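Long-range contacts in CELL WALL surface anchor family protein (Streptococcus pneumoniae, PDB 2Y1V), which serves as the major pilin RrgB, a structural subunit that probably polymerises head to tail into the backbone fibre of the pneumococcal pilus: residues V54-N59 with K112-H117; N60-E65 with V72-Q77; L317-T322 with G394-K399; E336-L341 with T352-T357. All coordinates share one frame; numbering follows the deposited sequence.

Interaction 1 (V54-N59 with K112-H117)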
loop_
_atom_site.group_PDB
_atom_site.type_symbol
_atom_site.label_atom_id
_atom_site.label_comp_id
_atom_site.label_asym_id
_atom_site.label_seq_id
_atom_site.Cartn_x
_atom_site.Cartn_y
_atom_site.Cartn_z
ATOM N N VAL A 54 -21.244 13.944 27.949
ATOM C CA VAL A 54 -21.740 13.077 29.003
ATOM C C VAL A 54 -21.582 13.768 30.332
ATOM O O VAL A 54 -20.633 14.525 30.545
ATOM C CB VAL A 54 -21.049 11.684 29.018
ATOM C CG1 VAL A 54 -19.647 11.804 29.468
ATOM C CG2 VAL A 54 -21.781 10.731 29.946
ATOM N N TRP A 55 -22.533 13.508 31.219
ATOM C CA TRP A 55 -22.576 14.173 32.504
ATOM C C TRP A 55 -21.934 13.353 33.609
ATOM O O TRP A 55 -22.055 12.126 33.662
ATOM C CB TRP A 55 -24.011 14.454 32.898
ATOM C CG TRP A 55 -24.658 15.559 32.162
ATOM C CD1 TRP A 55 -24.987 15.581 30.844
ATOM C CD2 TRP A 55 -25.105 16.802 32.713
ATOM N NE1 TRP A 55 -25.610 16.763 30.537
ATOM C CE2 TRP A 55 -25.688 17.534 31.667
ATOM C CE3 TRP A 55 -25.072 17.364 33.992
ATOM C CZ2 TRP A 55 -26.223 18.808 31.859
ATOM C CZ3 TRP A 55 -25.613 18.614 34.181
ATOM C CH2 TRP A 55 -26.167 19.328 33.126
ATOM N N THR A 56 -21.306 14.080 34.521
ATOM C CA THR A 56 -20.535 13.533 35.612
ATOM C C THR A 56 -20.916 14.281 36.885
ATOM O O THR A 56 -21.476 15.374 36.826
ATOM C CB THR A 56 -19.047 13.782 35.288
ATOM O OG1 THR A 56 -18.516 12.647 34.582
ATOM C CG2 THR A 56 -18.241 14.068 36.519
ATOM N N ASN A 57 -20.632 13.706 38.044
ATOM C CA ASN A 57 -20.740 14.478 39.270
ATOM C C ASN A 57 -19.393 15.155 39.515
ATOM O O ASN A 57 -18.479 14.981 38.721
ATOM C CB ASN A 57 -21.137 13.588 40.437
ATOM C CG ASN A 57 -20.030 12.647 40.850
ATOM O OD1 ASN A 57 -18.846 12.925 40.621
ATOM N ND2 ASN A 57 -20.404 11.533 41.488
ATOM N N THR A 58 -19.260 15.908 40.609
ATOM C CA THR A 58 -18.048 16.697 40.863
ATOM C C THR A 58 -16.777 15.858 41.011
ATOM O O THR A 58 -15.670 16.391 40.895
ATOM C CB THR A 58 -18.202 17.610 42.101
ATOM O OG1 THR A 58 -17.326 18.740 41.973
ATOM C CG2 THR A 58 -17.884 16.850 43.393
ATOM N N ASN A 59 -16.939 14.553 41.249
ATOM C CA ASN A 59 -15.799 13.634 41.403
ATOM C C ASN A 59 -15.460 12.864 40.138
ATOM O O ASN A 59 -14.672 11.923 40.171
ATOM C CB ASN A 59 -16.020 12.636 42.542
ATOM C CG ASN A 59 -15.965 13.286 43.909
ATOM O OD1 ASN A 59 -16.498 12.746 44.888
ATOM N ND2 ASN A 59 -15.333 14.452 43.985
ATOM N N LYS A 112 -20.161 17.950 36.136
ATOM C CA LYS A 112 -19.303 18.144 34.997
ATOM C C LYS A 112 -19.898 17.500 33.743
ATOM O O LYS A 112 -20.542 16.447 33.821
ATOM C CB LYS A 112 -17.927 17.570 35.296
ATOM C CG LYS A 112 -17.303 18.169 36.549
ATOM C CD LYS A 112 -15.945 17.627 36.782
ATOM C CE LYS A 112 -15.252 18.431 37.883
ATOM N NZ LYS A 112 -13.974 17.796 38.251
ATOM N N ILE A 113 -19.694 18.153 32.602
ATOM C CA ILE A 113 -19.971 17.542 31.326
ATOM C C ILE A 113 -18.683 17.418 30.512
ATOM O O ILE A 113 -17.973 18.406 30.274
ATOM C CB ILE A 113 -21.033 18.308 30.514
ATOM C CG1 ILE A 113 -22.091 18.906 31.442
ATOM C CG2 ILE A 113 -21.679 17.376 29.498
ATOM C CD1 ILE A 113 -22.936 19.969 30.795
ATOM N N TYR A 114 -18.399 16.201 30.072
ATOM C CA TYR A 114 -17.198 15.929 29.296
ATOM C C TYR A 114 -17.487 15.705 27.823
ATOM O O TYR A 114 -18.583 15.275 27.442
ATOM C CB TYR A 114 -16.498 14.687 29.832
ATOM C CG TYR A 114 -15.786 14.923 31.132
ATOM C CD1 TYR A 114 -16.483 14.931 32.331
ATOM C CD2 TYR A 114 -14.408 15.130 31.164
ATOM C CE1 TYR A 114 -15.839 15.150 33.517
ATOM C CE2 TYR A 114 -13.757 15.345 32.350
ATOM C CZ TYR A 114 -14.481 15.363 33.526
ATOM O OH TYR A 114 -13.839 15.577 34.722
ATOM N N GLU A 115 -16.486 16.008 26.997
ATOM C CA GLU A 115 -16.527 15.649 25.596
ATOM C C GLU A 115 -15.867 14.284 25.484
ATOM O O GLU A 115 -14.789 14.044 26.061
ATOM C CB GLU A 115 -15.789 16.674 24.741
ATOM C CG GLU A 115 -15.855 16.400 23.228
ATOM C CD GLU A 115 -15.133 17.459 22.390
ATOM O OE1 GLU A 115 -15.131 18.653 22.770
ATOM O OE2 GLU A 115 -14.566 17.087 21.342
ATOM N N ILE A 116 -16.512 13.377 24.757
ATOM C CA ILE A 116 -15.919 12.058 24.560
ATOM C C ILE A 116 -15.567 11.811 23.106
ATOM O O ILE A 116 -16.375 11.288 22.322
ATOM C CB ILE A 116 -16.783 10.949 25.170
ATOM C CG1 ILE A 116 -16.983 11.268 26.655
ATOM C CG2 ILE A 116 -16.100 9.603 25.004
ATOM C CD1 ILE A 116 -17.948 10.356 27.358
ATOM N N HIS A 117 -14.346 12.228 22.769
ATOM C CA HIS A 117 -13.829 12.213 21.407
ATOM C C HIS A 117 -14.042 10.843 20.810
ATOM O O HIS A 117 -14.344 10.696 19.641
ATOM C CB HIS A 117 -12.330 12.496 21.417
ATOM C CG HIS A 117 -11.972 13.924 21.691
ATOM N ND1 HIS A 117 -11.494 14.351 22.911
ATOM C CD2 HIS A 117 -11.995 15.021 20.896
ATOM C CE1 HIS A 117 -11.257 15.652 22.864
ATOM N NE2 HIS A 117 -11.544 16.081 21.651
HETATM O O HOH W 1 -13.464 18.596 40.904
#

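Interaction 2 (N60-E65 with V72-Q77)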
loop_
_atom_site.group_PDB
_atom_site.type_symbol
_atom_site.label_atom_id
_atom_site.label_comp_id
_atom_site.label_asym_id
_atom_site.label_seq_id
_atom_site.Cartn_x
_atom_site.Cartn_y
_atom_site.Cartn_z
ATOM N N ASN A 60 -16.074 13.252 39.026
ATOM C CA ASN A 60 -15.694 12.708 37.729
ATOM C C ASN A 60 -16.268 11.319 37.455
ATOM O O ASN A 60 -15.814 10.608 36.557
ATOM C CB ASN A 60 -14.174 12.734 37.597
ATOM C CG ASN A 60 -13.595 14.098 37.944
ATOM O OD1 ASN A 60 -14.122 15.133 37.517
ATOM N ND2 ASN A 60 -12.514 14.109 38.721
ATOM N N GLU A 61 -17.285 10.962 38.227
ATOM C CA GLU A 61 -18.024 9.704 38.053
ATOM C C GLU A 61 -19.289 9.897 37.213
ATOM O O GLU A 61 -20.103 10.781 37.485
ATOM C CB GLU A 61 -18.390 9.153 39.420
ATOM C CG GLU A 61 -19.509 8.169 39.427
ATOM C CD GLU A 61 -19.049 6.732 39.473
ATOM O OE1 GLU A 61 -18.431 6.266 38.487
ATOM O OE2 GLU A 61 -19.316 6.073 40.500
ATOM N N ILE A 62 -19.455 9.064 36.192
ATOM C CA ILE A 62 -20.578 9.188 35.268
ATOM C C ILE A 62 -21.919 8.982 35.952
ATOM O O ILE A 62 -22.078 8.052 36.766
ATOM C CB ILE A 62 -20.475 8.191 34.108
ATOM C CG1 ILE A 62 -19.447 8.673 33.080
ATOM C CG2 ILE A 62 -21.859 8.007 33.429
ATOM C CD1 ILE A 62 -19.127 7.641 32.009
ATOM N N ILE A 63 -22.888 9.836 35.605
ATOM C CA ILE A 63 -24.209 9.777 36.228
ATOM C C ILE A 63 -25.303 9.549 35.201
ATOM O O ILE A 63 -25.101 9.764 34.010
ATOM C CB ILE A 63 -24.550 11.065 37.009
ATOM C CG1 ILE A 63 -24.832 12.225 36.041
ATOM C CG2 ILE A 63 -23.462 11.407 37.990
ATOM C CD1 ILE A 63 -25.225 13.515 36.730
ATOM N N ASP A 64 -26.454 9.092 35.679
ATOM C CA ASP A 64 -27.630 8.972 34.854
ATOM C C ASP A 64 -28.436 10.238 35.087
ATOM O O ASP A 64 -27.970 11.146 35.787
ATOM C CB ASP A 64 -28.443 7.709 35.200
ATOM C CG ASP A 64 -29.192 7.817 36.529
ATOM O OD1 ASP A 64 -29.467 8.936 37.024
ATOM O OD2 ASP A 64 -29.528 6.755 37.087
ATOM N N GLU A 65 -29.658 10.293 34.560
ATOM C CA GLU A 65 -30.389 11.557 34.583
ATOM C C GLU A 65 -31.079 11.903 35.909
ATOM O O GLU A 65 -31.599 12.998 36.076
ATOM C CB GLU A 65 -31.343 11.666 33.392
ATOM C CG GLU A 65 -32.400 10.593 33.329
ATOM C CD GLU A 65 -33.177 10.642 32.029
ATOM O OE1 GLU A 65 -32.690 10.099 31.008
ATOM O OE2 GLU A 65 -34.285 11.221 32.035
ATOM N N VAL A 72 -18.604 4.154 36.665
ATOM C CA VAL A 72 -17.543 4.350 35.682
ATOM C C VAL A 72 -17.034 5.791 35.819
ATOM O O VAL A 72 -17.810 6.761 35.810
ATOM C CB VAL A 72 -18.018 4.066 34.239
ATOM C CG1 VAL A 72 -16.933 4.387 33.214
ATOM C CG2 VAL A 72 -18.465 2.618 34.088
ATOM N N ASN A 73 -15.727 5.936 35.967
ATOM C CA ASN A 73 -15.152 7.266 36.125
ATOM C C ASN A 73 -14.448 7.756 34.870
ATOM O O ASN A 73 -14.025 6.959 34.034
ATOM C CB ASN A 73 -14.208 7.302 37.329
ATOM C CG ASN A 73 -14.925 7.640 38.627
ATOM O OD1 ASN A 73 -15.631 6.810 39.203
ATOM N ND2 ASN A 73 -14.721 8.869 39.107
ATOM N N ILE A 74 -14.344 9.075 34.749
ATOM C CA ILE A 74 -13.624 9.700 33.657
ATOM C C ILE A 74 -12.446 10.476 34.231
ATOM O O ILE A 74 -12.609 11.265 35.160
ATOM C CB ILE A 74 -14.526 10.672 32.882
ATOM C CG1 ILE A 74 -15.547 9.910 32.064
ATOM C CG2 ILE A 74 -13.707 11.571 31.957
ATOM C CD1 ILE A 74 -16.521 10.832 31.337
ATOM N N ASP A 75 -11.258 10.265 33.685
ATOM C CA ASP A 75 -10.077 10.940 34.215
ATOM C C ASP A 75 -10.044 12.432 33.817
ATOM O O ASP A 75 -10.035 12.782 32.631
ATOM C CB ASP A 75 -8.806 10.194 33.795
ATOM C CG ASP A 75 -7.538 10.900 34.237
ATOM O OD1 ASP A 75 -7.100 10.719 35.399
ATOM O OD2 ASP A 75 -7.002 11.666 33.418
ATOM N N PRO A 76 -10.043 13.321 34.820
ATOM C CA PRO A 76 -10.079 14.774 34.573
ATOM C C PRO A 76 -8.965 15.326 33.667
ATOM O O PRO A 76 -9.139 16.393 33.059
ATOM C CB PRO A 76 -10.003 15.393 35.973
ATOM C CG PRO A 76 -9.932 14.238 36.951
ATOM C CD PRO A 76 -10.249 12.975 36.238
ATOM N N GLN A 77 -7.852 14.605 33.563
ATOM C CA GLN A 77 -6.707 15.089 32.799
ATOM C C GLN A 77 -6.626 14.524 31.388
ATOM O O GLN A 77 -6.357 15.257 30.429
ATOM C CB GLN A 77 -5.399 14.824 33.549
ATOM C CG GLN A 77 -5.088 15.842 34.658
ATOM C CD GLN A 77 -5.513 15.368 36.048
ATOM O OE1 GLN A 77 -5.863 16.175 36.916
ATOM N NE2 GLN A 77 -5.476 14.049 36.264
#

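Interaction 3 (L317-T322 with G394-K399)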
loop_
_atom_site.group_PDB
_atom_site.type_symbol
_atom_site.label_atom_id
_atom_site.label_comp_id
_atom_site.label_asym_id
_atom_site.label_seq_id
_atom_site.Cartn_x
_atom_site.Cartn_y
_atom_site.Cartn_z
ATOM N N LEU A 317 -12.385 -10.857 -12.519
ATOM C CA LEU A 317 -12.046 -10.431 -11.162
ATOM C C LEU A 317 -13.294 -9.844 -10.517
ATOM O O LEU A 317 -13.922 -8.946 -11.080
ATOM C CB LEU A 317 -10.976 -9.347 -11.217
ATOM C CG LEU A 317 -10.075 -9.065 -10.021
ATOM C CD1 LEU A 317 -9.197 -7.887 -10.369
ATOM C CD2 LEU A 317 -10.853 -8.801 -8.754
ATOM N N THR A 318 -13.625 -10.338 -9.330
ATOM C CA THR A 318 -14.864 -10.012 -8.666
ATOM C C THR A 318 -14.636 -9.340 -7.331
ATOM O O THR A 318 -13.840 -9.818 -6.520
ATOM C CB THR A 318 -15.716 -11.288 -8.430
ATOM O OG1 THR A 318 -16.109 -11.836 -9.692
ATOM C CG2 THR A 318 -16.967 -10.967 -7.622
ATOM N N LEU A 319 -15.347 -8.237 -7.110
ATOM C CA LEU A 319 -15.358 -7.538 -5.824
ATOM C C LEU A 319 -16.616 -7.904 -5.106
ATOM O O LEU A 319 -17.671 -7.990 -5.717
ATOM C CB LEU A 319 -15.375 -6.019 -6.013
ATOM C CG LEU A 319 -15.728 -5.169 -4.784
ATOM C CD1 LEU A 319 -14.562 -5.147 -3.866
ATOM C CD2 LEU A 319 -16.082 -3.743 -5.219
ATOM N N THR A 320 -16.511 -8.078 -3.797
ATOM C CA THR A 320 -17.656 -8.424 -2.986
ATOM C C THR A 320 -17.610 -7.622 -1.704
ATOM O O THR A 320 -16.615 -7.661 -0.997
ATOM C CB THR A 320 -17.657 -9.918 -2.660
ATOM O OG1 THR A 320 -17.446 -10.655 -3.871
ATOM C CG2 THR A 320 -18.982 -10.332 -2.024
ATOM N N LYS A 321 -18.693 -6.902 -1.408
ATOM C CA LYS A 321 -18.747 -6.027 -0.249
ATOM C C LYS A 321 -19.696 -6.494 0.843
ATOM O O LYS A 321 -20.799 -7.008 0.586
ATOM C CB LYS A 321 -19.116 -4.609 -0.656
ATOM C CG LYS A 321 -18.775 -3.561 0.415
ATOM C CD LYS A 321 -18.844 -2.157 -0.159
ATOM C CE LYS A 321 -18.039 -1.182 0.661
ATOM N NZ LYS A 321 -18.493 -1.134 2.067
ATOM N N THR A 322 -19.237 -6.318 2.074
ATOM C CA THR A 322 -20.063 -6.532 3.250
ATOM C C THR A 322 -19.921 -5.314 4.164
ATOM O O THR A 322 -18.934 -4.575 4.095
ATOM C CB THR A 322 -19.650 -7.794 4.014
ATOM O OG1 THR A 322 -18.262 -7.698 4.340
ATOM C CG2 THR A 322 -19.850 -9.027 3.164
ATOM N N GLY A 394 -8.949 -13.984 -8.640
ATOM C CA GLY A 394 -10.249 -13.591 -9.141
ATOM C C GLY A 394 -11.215 -13.093 -8.087
ATOM O O GLY A 394 -12.339 -12.707 -8.429
ATOM N N GLU A 395 -10.792 -13.095 -6.819
ATOM C CA GLU A 395 -11.663 -12.630 -5.736
ATOM C C GLU A 395 -11.038 -11.575 -4.806
ATOM O O GLU A 395 -9.987 -11.799 -4.203
ATOM C CB GLU A 395 -12.170 -13.811 -4.904
ATOM C CG GLU A 395 -12.886 -14.915 -5.688
ATOM C CD GLU A 395 -14.171 -14.446 -6.348
ATOM O OE1 GLU A 395 -14.660 -13.348 -5.989
ATOM O OE2 GLU A 395 -14.694 -15.181 -7.232
ATOM N N ILE A 396 -11.699 -10.430 -4.679
ATOM C CA ILE A 396 -11.325 -9.441 -3.674
ATOM C C ILE A 396 -12.526 -9.102 -2.825
ATOM O O ILE A 396 -13.597 -8.756 -3.354
ATOM C CB ILE A 396 -10.784 -8.155 -4.304
ATOM C CG1 ILE A 396 -9.423 -8.401 -4.932
ATOM C CG2 ILE A 396 -10.667 -7.063 -3.272
ATOM C CD1 ILE A 396 -9.074 -7.397 -5.952
ATOM N N ALA A 397 -12.351 -9.193 -1.511
ATOM C CA ALA A 397 -13.450 -8.907 -0.581
ATOM C C ALA A 397 -13.143 -7.707 0.306
ATOM O O ALA A 397 -12.018 -7.528 0.768
ATOM C CB ALA A 397 -13.781 -10.128 0.264
ATOM N N VAL A 398 -14.175 -6.905 0.549
ATOM C CA VAL A 398 -14.049 -5.664 1.285
ATOM C C VAL A 398 -15.129 -5.576 2.332
ATOM O O VAL A 398 -16.299 -5.862 2.075
ATOM C CB VAL A 398 -14.172 -4.449 0.359
ATOM C CG1 VAL A 398 -14.085 -3.159 1.168
ATOM C CG2 VAL A 398 -13.069 -4.495 -0.672
ATOM N N LYS A 399 -14.732 -5.187 3.528
ATOM C CA LYS A 399 -15.673 -5.044 4.604
ATOM C C LYS A 399 -15.735 -3.587 5.034
ATOM O O LYS A 399 -14.694 -2.960 5.303
ATOM C CB LYS A 399 -15.297 -5.950 5.771
ATOM C CG LYS A 399 -16.093 -5.664 7.005
ATOM C CD LYS A 399 -16.467 -6.931 7.770
ATOM C CE LYS A 399 -15.279 -7.652 8.345
ATOM N NZ LYS A 399 -15.742 -8.833 9.142
HETATM O O HOH W 2 -14.887 -11.400 -4.466
#

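Interaction 4 (E336-L341 with T352-T357)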
loop_
_atom_site.group_PDB
_atom_site.type_symbol
_atom_site.label_atom_id
_atom_site.label_comp_id
_atom_site.label_asym_id
_atom_site.label_seq_id
_atom_site.Cartn_x
_atom_site.Cartn_y
_atom_site.Cartn_z
ATOM N N GLU A 336 -24.283 3.933 -1.622
ATOM C CA GLU A 336 -23.620 3.601 -2.850
ATOM C C GLU A 336 -22.120 3.536 -2.554
ATOM O O GLU A 336 -21.600 4.268 -1.702
ATOM C CB GLU A 336 -23.940 4.644 -3.905
ATOM C CG GLU A 336 -23.858 4.129 -5.334
ATOM C CD GLU A 336 -24.367 5.141 -6.364
ATOM O OE1 GLU A 336 -23.746 6.227 -6.475
ATOM O OE2 GLU A 336 -25.367 4.837 -7.069
ATOM N N ALA A 337 -21.436 2.619 -3.223
ATOM C CA ALA A 337 -20.049 2.372 -2.962
ATOM C C ALA A 337 -19.310 2.366 -4.287
ATOM O O ALA A 337 -19.532 1.495 -5.126
ATOM C CB ALA A 337 -19.893 1.054 -2.258
ATOM N N THR A 338 -18.441 3.351 -4.485
ATOM C CA THR A 338 -17.728 3.464 -5.748
ATOM C C THR A 338 -16.268 3.089 -5.589
ATOM O O THR A 338 -15.647 3.404 -4.577
ATOM C CB THR A 338 -17.851 4.872 -6.318
ATOM O OG1 THR A 338 -19.222 5.116 -6.641
ATOM C CG2 THR A 338 -17.013 5.015 -7.561
ATOM N N PHE A 339 -15.727 2.400 -6.582
ATOM C CA PHE A 339 -14.346 1.909 -6.506
ATOM C C PHE A 339 -13.629 2.192 -7.796
ATOM O O PHE A 339 -14.217 2.109 -8.873
ATOM C CB PHE A 339 -14.312 0.398 -6.318
ATOM C CG PHE A 339 -15.005 -0.089 -5.089
ATOM C CD1 PHE A 339 -16.381 -0.222 -5.056
ATOM C CD2 PHE A 339 -14.275 -0.480 -3.991
ATOM C CE1 PHE A 339 -17.007 -0.700 -3.929
ATOM C CE2 PHE A 339 -14.896 -0.942 -2.866
ATOM C CZ PHE A 339 -16.254 -1.059 -2.829
ATOM N N ASP A 340 -12.352 2.501 -7.701
ATOM C CA ASP A 340 -11.537 2.572 -8.896
ATOM C C ASP A 340 -10.721 1.300 -9.003
ATOM O O ASP A 340 -10.020 0.926 -8.063
ATOM C CB ASP A 340 -10.627 3.796 -8.851
ATOM C CG ASP A 340 -11.403 5.090 -8.980
ATOM O OD1 ASP A 340 -11.963 5.365 -10.084
ATOM O OD2 ASP A 340 -11.472 5.817 -7.969
ATOM N N LEU A 341 -10.848 0.619 -10.139
ATOM C CA LEU A 341 -10.006 -0.524 -10.445
ATOM C C LEU A 341 -8.680 0.030 -10.917
ATOM O O LEU A 341 -8.612 0.620 -12.002
ATOM C CB LEU A 341 -10.626 -1.381 -11.544
ATOM C CG LEU A 341 -9.918 -2.694 -11.890
ATOM C CD1 LEU A 341 -9.964 -3.631 -10.709
ATOM C CD2 LEU A 341 -10.585 -3.339 -13.076
ATOM N N THR A 352 -13.884 2.282 -13.438
ATOM C CA THR A 352 -14.608 2.598 -12.230
ATOM C C THR A 352 -15.855 1.733 -12.174
ATOM O O THR A 352 -16.500 1.494 -13.188
ATOM C CB THR A 352 -15.045 4.064 -12.237
ATOM O OG1 THR A 352 -13.892 4.916 -12.257
ATOM C CG2 THR A 352 -15.914 4.379 -11.018
ATOM N N VAL A 353 -16.193 1.259 -10.987
ATOM C CA VAL A 353 -17.412 0.503 -10.825
ATOM C C VAL A 353 -18.139 0.992 -9.579
ATOM O O VAL A 353 -17.521 1.481 -8.636
ATOM C CB VAL A 353 -17.116 -1.008 -10.710
ATOM C CG1 VAL A 353 -16.121 -1.436 -11.786
ATOM C CG2 VAL A 353 -16.614 -1.361 -9.327
ATOM N N THR A 354 -19.453 0.865 -9.582
ATOM C CA THR A 354 -20.264 1.314 -8.473
ATOM C C THR A 354 -21.135 0.154 -8.025
ATOM O O THR A 354 -21.617 -0.622 -8.850
ATOM C CB THR A 354 -21.172 2.503 -8.887
ATOM O OG1 THR A 354 -20.365 3.562 -9.424
ATOM C CG2 THR A 354 -21.950 3.026 -7.683
ATOM N N LEU A 355 -21.311 0.035 -6.716
ATOM C CA LEU A 355 -22.177 -0.969 -6.133
ATOM C C LEU A 355 -23.354 -0.249 -5.531
ATOM O O LEU A 355 -23.175 0.487 -4.558
ATOM C CB LEU A 355 -21.446 -1.730 -5.028
ATOM C CG LEU A 355 -20.842 -3.111 -5.325
ATOM C CD1 LEU A 355 -20.279 -3.203 -6.737
ATOM C CD2 LEU A 355 -19.784 -3.498 -4.282
ATOM N N THR A 356 -24.551 -0.427 -6.112
ATOM C CA THR A 356 -25.743 0.128 -5.507
ATOM C C THR A 356 -26.024 -0.657 -4.235
ATOM O O THR A 356 -25.568 -1.794 -4.081
ATOM C CB THR A 356 -26.990 0.133 -6.455
ATOM O OG1 THR A 356 -27.498 -1.196 -6.652
ATOM C CG2 THR A 356 -26.663 0.774 -7.801
ATOM N N THR A 357 -26.761 -0.029 -3.326
ATOM C CA THR A 357 -27.173 -0.609 -2.041
ATOM C C THR A 357 -27.750 -2.039 -2.056
ATOM O O THR A 357 -27.695 -2.747 -1.042
ATOM C CB THR A 357 -28.202 0.326 -1.384
ATOM O OG1 THR A 357 -27.530 1.529 -0.982
ATOM C CG2 THR A 357 -28.854 -0.337 -0.171
#

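Interaction 1 (V54-N59 with K112-H117)
Val-54 with Tyr-114 and Thr-56 with Lys-112 form antiparallel hydrogen-bonded pairs that enclose the non-hydrogen-bonded pair of Trp-55 and Ile-113, joining 52-57 and 109-115, the two central strands of a four-stranded antiparallel sheet, whose segments here run at 139° to each other. Four backbone hydrogen bonds hold this register, among them Tyr-114 N to Val-54 O at 2.8 Å. On one face Trp-55 and Ile-113 run alongside each other: Ile-113 CG1 sits over the indole, and Ile-113 CD1 comes within 3.6 Å of Trp-55 CZ2 in a CH-pi contact. The broad ring and the slender branch suit each other, and Phe-101 meets Trp-55 edge-to-face.

The other face is mixed. Thr-56 CG2 packs on Lys-112 CB at 3.7 Å. Beyond CG the Lys-112 chain is extended, carrying NZ past the turn at Asn-57 to a weak hydrogen bond with Thr-58 O (3.4 Å), backed by a bridging water 2.8 Å from Lys-112 NZ. Asn-60 OD1 is a stronger partner of this ammonium and also takes Tyr-114 OH. The chemistry is divided: one face is apolar, while the other spends a lysine on turn oxygens and leaves Thr-56 OG1 buried without a partner.

Interaction 2 (N60-E65 with V72-Q77)
Ile-62 and Val-72 project together from one face of a short antiparallel pairing between strands 61-63 and 72-73, with Ile-62 CD1 4.1 Å from Val-72 CG1. Ile-74 comes to the same isoleucine at a slant, its CD1 lying 4.0 Å from Ile-62 CG1, and the three make a small apolar patch of beta-branched side chains that suit the extended backbone here. The backbone frames that patch with two nearly straight hydrogen bonds, Ile-62 N to Val-72 O at 2.9 Å and Ile-74 N to Asn-60 O at 2.8 Å. Between them Glu-61 and Asn-73 form the antiparallel non-hydrogen-bonded pair.

On the other face of this pairing the Glu-61 and Asn-73 side chains cross at about a right angle, with carboxylate and amide planes 37° apart. The glutamate leaves with CG anti to the backbone N (chi1 160°), then bends at chi2, which folds its carboxylate back over the partner strand. There Glu-61 OE1 lies 2.9 Å from Asn-73 OD1, two acceptors facing each other, so the placing of these two ends is doubtful.

Asn-60, with the positive phi that asparagine tolerates well, crosses Pro-76 at about a right angle; with its OD1 engaged by Tyr-114, the amide turns ND2 against CG and CD of the proline. The pairing rides beside the sheet of strands 52-57 and 109-115, tied to it by a backbone hydrogen bond between Ile-63 and Trp-55: Ile-74 touches Val-54 and Tyr-114, Pro-76 also rests on Tyr-114, and Ile-62 packs on Leu-70 and Pro-86.

Interaction 3 (L317-T322 with G394-K399)
Leu-317 and Leu-319 reach across to Ile-396 and Val-398 on the tightly packed face of this parallel strand pair. Leu-317 CD2 meets Ile-396 CD1 at 3.6 Å, terminal methyl against terminal methyl, and Leu-319 CD1 meets Val-398 CG2 at 3.6 Å, a long leucine closing against a valine that keeps close to its own strand. Five backbone hydrogen bonds knit the strands, starting from Gly-394 O, whose residue has a positive phi that a side chain would strain.

The opposite face is looser and wetter. Thr-318 and Glu-395 are neighbours there; the glutamate bends at chi2 (-64°) and brings OE1 within 3.4 Å of Thr-318 CB. A water sits among Glu-395 OE1, Thr-318 O and Thr-320 OG1, lying 2.7 Å from Thr-320 OG1, while Thr-318 OG1 turns to Thr-363. Threonines and Ala-397 suit a face where a water bridges the strands.

Lys-321 belongs to the buried face: with CG anti to the backbone N (chi1 -162°) it runs inward, and its NZ is covalently linked to Asn-400 CG, an intramolecular isopeptide bond as in Cna-B-like domains. The bond clamps strand 317-325 to strand 395-402, central partners in their sheet, with strands 361-364 and 384-387 flanking them and strands 337-343 and 373-377 covering the apolar side.

Interaction 4 (E336-L341 with T352-T357)
Thr-352 OG1 donates to Asp-340 OD1 at 2.9 Å, meeting the oxygen nearly along its C-O bond. The two side chains run next to each other from the same face. The carboxylate has further work, for Asp-340 OD2 forms a salt bridge with Arg-378 NE, so the aspartate joins Thr-352 of one neighbouring strand to Arg-378, just after strand 373-377 on the other side. Four backbone hydrogen bonds set the antiparallel register, including Phe-339 N to Val-353 O at 2.9 Å and Leu-355 N to Ala-337 O at 2.8 Å. Next along the same face comes a weak bond between Thr-338 OG1 and Thr-354 OG1 (3.4 Å), either of which may donate, and the methyl groups CG2 of Thr-338 and Thr-352 touch at 3.7 Å. At the end the aliphatic part of Glu-336 lies against Thr-354 CG2.

The other face is apolar. Phe-339 CE1 approaches Leu-355 CD2 at 4.0 Å, Phe-339 CB packs near Val-353 CG2, and the small Ala-337 fits beside the Leu-355 CB. With CG beside the backbone N (chi1 -59°), the Phe-339 ring stands off the face and reaches toward Leu-319, Lys-321 and Phe-375. The arrangement is that of an amphipathic beta hairpin: threonines line the outer face, where Asp-340 supplies the charged bonds, and the aromatic and aliphatic residues seal the interior against the facing sheet.

From the N terminus, strand 52-57 leads through a turn into residues 60-65, which pair at once with residues 72-77; this short loop, interaction 2, is nested within the longer one that interaction 1 closes when strand 109-115 returns. The two touch, so both belong to one N-terminal unit. Farther along, interaction 3 closes a loop of 71 residues between residues 317-322 and 394-399, and the hairpin of interaction 4 is nested inside it. Their centres lie about 11 Å apart, and the hairpin packs on the sheet that holds strands 317-325 and 395-402. Interactions 1 and 2 precede interactions 3 and 4 in series, about 43 Å separating the centres of interactions 1 and 3, in different parts of the elongated pilin.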